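Local structure of hypothetical protein (Staphylococcus aureus subsp. aureus, 1QYI) at residues Asp261-Met275 and Phe288-Tyr302. The protein is of unknown function but probably belongs to the haloacid dehalogenase (HAD) superfamily of hydrolases. Sequence-based numbering, arbitrary orientation.
Sequences DFIATASDVLEAENM and FSYIAALYGNNRDKY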
# COMPACT_ATOMS: atom_id res chain seq x y z
N ASP A 261 21.47 8.83 -2.39
CA ASP A 261 22.19 7.77 -1.68
C ASP A 261 21.69 7.57 -0.25
O ASP A 261 22.09 6.63 0.43
CB ASP A 261 23.69 8.06 -1.66
CG ASP A 261 24.50 6.94 -2.28
OD1 ASP A 261 25.70 7.15 -2.57
OD2 ASP A 261 23.94 5.84 -2.47
N PHE A 262 20.80 8.45 0.18
CA PHE A 262 20.26 8.36 1.53
C PHE A 262 18.76 8.14 1.54
O PHE A 262 18.05 8.62 2.42
CB PHE A 262 20.61 9.63 2.29
CG PHE A 262 22.09 9.86 2.41
CD1 PHE A 262 22.91 8.92 3.02
CD2 PHE A 262 22.66 11.03 1.91
CE1 PHE A 262 24.28 9.13 3.13
CE2 PHE A 262 24.03 11.25 2.02
CZ PHE A 262 24.84 10.30 2.63
N ILE A 263 18.27 7.42 0.53
CA ILE A 263 16.86 7.09 0.45
C ILE A 263 16.74 5.58 0.38
O ILE A 263 17.01 4.96 -0.65
CB ILE A 263 16.21 7.71 -0.80
CG1 ILE A 263 16.36 9.23 -0.77
CG2 ILE A 263 14.73 7.31 -0.86
CD1 ILE A 263 15.69 9.96 -1.94
N ALA A 264 16.36 4.98 1.51
CA ALA A 264 16.20 3.53 1.60
C ALA A 264 14.73 3.18 1.37
O ALA A 264 13.84 3.81 1.94
CB ALA A 264 16.65 3.05 2.97
N THR A 265 14.48 2.19 0.52
CA THR A 265 13.11 1.78 0.21
C THR A 265 12.93 0.27 0.33
O THR A 265 13.88 -0.45 0.66
CB THR A 265 12.71 2.17 -1.23
OG1 THR A 265 13.46 1.39 -2.17
CG2 THR A 265 12.98 3.65 -1.48
N ALA A 266 11.72 -0.18 0.04
CA ALA A 266 11.37 -1.60 0.10
C ALA A 266 12.13 -2.38 -0.95
O ALA A 266 12.27 -3.60 -0.86
CB ALA A 266 9.86 -1.78 -0.10
N SER A 267 12.61 -1.69 -1.98
CA SER A 267 13.38 -2.34 -3.02
C SER A 267 14.73 -2.73 -2.43
O SER A 267 15.23 -3.83 -2.68
CB SER A 267 13.57 -1.42 -4.22
OG SER A 267 12.32 -1.11 -4.84
N ASP A 268 15.32 -1.85 -1.63
CA ASP A 268 16.61 -2.18 -1.04
C ASP A 268 16.51 -3.38 -0.11
O ASP A 268 17.33 -4.28 -0.19
CB ASP A 268 17.16 -0.98 -0.27
CG ASP A 268 17.29 0.23 -1.14
OD1 ASP A 268 17.96 0.14 -2.20
OD2 ASP A 268 16.73 1.29 -0.77
N VAL A 269 15.50 -3.40 0.77
CA VAL A 269 15.35 -4.52 1.69
C VAL A 269 15.16 -5.79 0.87
O VAL A 269 15.64 -6.86 1.24
CB VAL A 269 14.13 -4.37 2.63
CG1 VAL A 269 14.28 -3.13 3.48
CG2 VAL A 269 12.83 -4.30 1.84
N LEU A 270 14.47 -5.66 -0.25
CA LEU A 270 14.21 -6.78 -1.14
C LEU A 270 15.52 -7.25 -1.77
O LEU A 270 15.77 -8.45 -1.89
CB LEU A 270 13.21 -6.36 -2.21
CG LEU A 270 12.78 -7.37 -3.29
CD1 LEU A 270 13.87 -7.52 -4.33
CD2 LEU A 270 12.43 -8.71 -2.65
N GLU A 271 16.34 -6.29 -2.17
CA GLU A 271 17.61 -6.64 -2.77
C GLU A 271 18.51 -7.27 -1.72
O GLU A 271 19.08 -8.35 -1.93
CB GLU A 271 18.27 -5.39 -3.35
CG GLU A 271 19.50 -5.70 -4.17
CD GLU A 271 19.36 -7.01 -4.94
OE1 GLU A 271 18.26 -7.26 -5.49
OE2 GLU A 271 20.36 -7.76 -5.02
N ALA A 272 18.61 -6.62 -0.57
CA ALA A 272 19.44 -7.10 0.53
C ALA A 272 19.10 -8.53 0.96
O ALA A 272 19.98 -9.29 1.33
CB ALA A 272 19.31 -6.16 1.72
N GLU A 273 17.82 -8.89 0.90
CA GLU A 273 17.39 -10.23 1.30
C GLU A 273 17.83 -11.29 0.30
O GLU A 273 18.10 -12.43 0.66
CB GLU A 273 15.87 -10.28 1.49
CG GLU A 273 15.35 -9.33 2.56
CD GLU A 273 13.83 -9.32 2.66
OE1 GLU A 273 13.15 -9.31 1.61
OE2 GLU A 273 13.31 -9.29 3.80
N ASN A 274 17.90 -10.91 -0.97
CA ASN A 274 18.32 -11.84 -2.00
C ASN A 274 19.81 -12.15 -1.90
O ASN A 274 20.24 -13.24 -2.26
CB ASN A 274 17.96 -11.28 -3.38
CG ASN A 274 16.46 -11.39 -3.68
OD1 ASN A 274 15.87 -12.45 -3.52
ND2 ASN A 274 15.86 -10.28 -4.10
N MSE A 275 20.60 -11.19 -1.42
CA MSE A 275 22.03 -11.39 -1.26
C MSE A 275 22.31 -12.19 0.01
O MSE A 275 23.25 -12.97 0.06
CB MSE A 275 22.74 -10.05 -1.13
CG MSE A 275 22.71 -9.20 -2.37
SE MSE A 275 23.50 -7.48 -2.03
CE MSE A 275 21.92 -6.40 -2.06
N PHE A 288 17.46 -1.99 9.33
CA PHE A 288 18.28 -2.02 8.12
C PHE A 288 18.13 -0.83 7.19
O PHE A 288 19.12 -0.21 6.80
CB PHE A 288 18.00 -3.27 7.30
CG PHE A 288 18.59 -3.21 5.93
CD1 PHE A 288 19.97 -3.29 5.75
CD2 PHE A 288 17.78 -3.01 4.81
CE1 PHE A 288 20.54 -3.19 4.48
CE2 PHE A 288 18.34 -2.91 3.54
CZ PHE A 288 19.73 -3.00 3.37
N SER A 289 16.89 -0.53 6.81
CA SER A 289 16.63 0.57 5.90
C SER A 289 17.00 1.91 6.52
O SER A 289 17.51 2.79 5.83
CB SER A 289 15.16 0.59 5.48
OG SER A 289 14.32 0.77 6.61
N TYR A 290 16.79 2.06 7.82
CA TYR A 290 17.15 3.30 8.47
C TYR A 290 18.67 3.41 8.50
O TYR A 290 19.22 4.51 8.37
CB TYR A 290 16.57 3.37 9.89
CG TYR A 290 15.25 4.10 9.95
CD1 TYR A 290 15.14 5.41 9.47
CD2 TYR A 290 14.10 3.47 10.43
CE1 TYR A 290 13.92 6.08 9.46
CE2 TYR A 290 12.86 4.13 10.42
CZ TYR A 290 12.78 5.44 9.93
OH TYR A 290 11.56 6.09 9.90
N ILE A 291 19.34 2.28 8.65
CA ILE A 291 20.80 2.24 8.70
C ILE A 291 21.40 2.56 7.32
O ILE A 291 22.46 3.17 7.21
CB ILE A 291 21.30 0.86 9.18
CG1 ILE A 291 20.82 0.63 10.62
CG2 ILE A 291 22.82 0.77 9.09
CD1 ILE A 291 21.24 -0.71 11.24
N ALA A 292 20.68 2.14 6.28
CA ALA A 292 21.11 2.38 4.91
C ALA A 292 20.91 3.85 4.55
O ALA A 292 21.70 4.43 3.81
CB ALA A 292 20.31 1.50 3.97
N ALA A 293 19.85 4.44 5.09
CA ALA A 293 19.53 5.83 4.85
C ALA A 293 20.45 6.76 5.62
O ALA A 293 20.56 7.95 5.33
CB ALA A 293 18.09 6.10 5.24
N LEU A 294 21.13 6.20 6.61
CA LEU A 294 22.03 6.98 7.44
C LEU A 294 23.47 6.99 6.94
O LEU A 294 24.04 8.05 6.74
CB LEU A 294 21.98 6.45 8.88
CG LEU A 294 22.45 7.39 10.00
CD1 LEU A 294 21.84 6.96 11.33
CD2 LEU A 294 23.95 7.37 10.07
N TYR A 295 24.05 5.81 6.73
CA TYR A 295 25.44 5.73 6.27
C TYR A 295 25.61 5.78 4.75
O TYR A 295 26.65 6.20 4.26
CB TYR A 295 26.10 4.47 6.83
CG TYR A 295 26.10 4.40 8.34
CD1 TYR A 295 26.66 5.42 9.11
CD2 TYR A 295 25.53 3.30 9.00
CE1 TYR A 295 26.64 5.36 10.50
CE2 TYR A 295 25.51 3.24 10.40
CZ TYR A 295 26.07 4.27 11.14
OH TYR A 295 26.05 4.23 12.52
N GLY A 296 24.60 5.35 4.02
CA GLY A 296 24.71 5.36 2.57
C GLY A 296 24.01 4.13 2.02
O GLY A 296 24.00 3.08 2.66
N ASN A 297 23.43 4.24 0.83
CA ASN A 297 22.73 3.11 0.27
C ASN A 297 23.49 2.40 -0.83
O ASN A 297 23.18 2.55 -2.01
CB ASN A 297 21.35 3.56 -0.22
CG ASN A 297 20.50 2.40 -0.67
OD1 ASN A 297 20.49 1.33 -0.04
ND2 ASN A 297 19.74 2.60 -1.74
N ASN A 298 24.49 1.62 -0.44
CA ASN A 298 25.29 0.87 -1.39
C ASN A 298 25.35 -0.61 -1.03
O ASN A 298 25.67 -0.98 0.10
CB ASN A 298 26.70 1.47 -1.47
CG ASN A 298 27.67 0.60 -2.27
OD1 ASN A 298 27.32 0.07 -3.33
ND2 ASN A 298 28.89 0.47 -1.78
N ARG A 299 25.01 -1.45 -2.01
CA ARG A 299 25.00 -2.90 -1.88
C ARG A 299 26.15 -3.45 -1.05
O ARG A 299 25.96 -4.35 -0.24
CB ARG A 299 25.07 -3.55 -3.27
CG ARG A 299 23.87 -3.31 -4.17
CD ARG A 299 24.20 -3.71 -5.61
NE ARG A 299 24.90 -5.00 -5.66
CZ ARG A 299 24.34 -6.17 -5.36
NH1 ARG A 299 23.06 -6.21 -4.99
NH2 ARG A 299 25.05 -7.29 -5.41
N ASP A 300 27.34 -2.91 -1.28
CA ASP A 300 28.55 -3.34 -0.61
C ASP A 300 28.61 -3.09 0.88
O ASP A 300 29.55 -3.52 1.55
CB ASP A 300 29.76 -2.67 -1.27
CG ASP A 300 29.78 -2.88 -2.77
OD1 ASP A 300 29.56 -4.03 -3.22
OD2 ASP A 300 30.03 -1.91 -3.51
N LYS A 301 27.61 -2.40 1.41
CA LYS A 301 27.62 -2.11 2.84
C LYS A 301 26.45 -2.76 3.55
O LYS A 301 26.35 -2.70 4.77
CB LYS A 301 27.59 -0.60 3.05
CG LYS A 301 28.52 0.15 2.13
CD LYS A 301 28.25 1.63 2.25
CE LYS A 301 28.84 2.39 1.08
NZ LYS A 301 28.01 3.60 0.81
N TYR A 302 25.58 -3.38 2.77
CA TYR A 302 24.40 -4.03 3.32
C TYR A 302 24.67 -4.97 4.48
O TYR A 302 24.04 -4.86 5.53
CB TYR A 302 23.66 -4.75 2.20
CG TYR A 302 22.86 -3.82 1.33
CD1 TYR A 302 23.11 -2.45 1.32
CD2 TYR A 302 21.87 -4.31 0.49
CE1 TYR A 302 22.40 -1.59 0.49
CE2 TYR A 302 21.15 -3.46 -0.35
CZ TYR A 302 21.43 -2.10 -0.35
OH TYR A 302 20.74 -1.27 -1.20
O HOH W 1 20.70 5.10 -3.27
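D268 and N297 form the polar centre: N297 ND2 donates to D268 OD1 (3.1 Å, 163°), which lies in the amide plane of N297, whereas ND2 comes from above the carboxylate plane (50° out). With CG anti to the backbone N (chi1 -173°), the amide reaches helix 266-275. Asparagine suits because its other end works too, N297 OD1 accepting from Y302 OH (2.9 Å). D268 OD2 takes T265 N (2.7 Å), the pair forming a capping box; T265 OG1 accepts from S267 N, the N-cap bond. N297 N gives a weak hydrogen bond to D261 O.

E271 OE2 and R299 NH1 form a salt bridge (3.1 Å) whose hydrogen bond is weak, so charge probably dominates. Selenomethionine M275 makes an oblique Met-aromatic contact with Y302, whose ring is sandwiched between R299 CA and F288 CZ. Small A272 lets both rings close in, its CB 3.6 Å from F288 CZ; V269 CG1 meets the F288 edge. A264 CB packs on S289 and the A292 and A293 methyls. G296 ends helix 288-295 with positive phi; a CB would jam against the preceding carbonyl O, calling for glycine. Edge strand 263-264 thus runs into one helix and is covered by the next, as in the Rossmann-like HAD core.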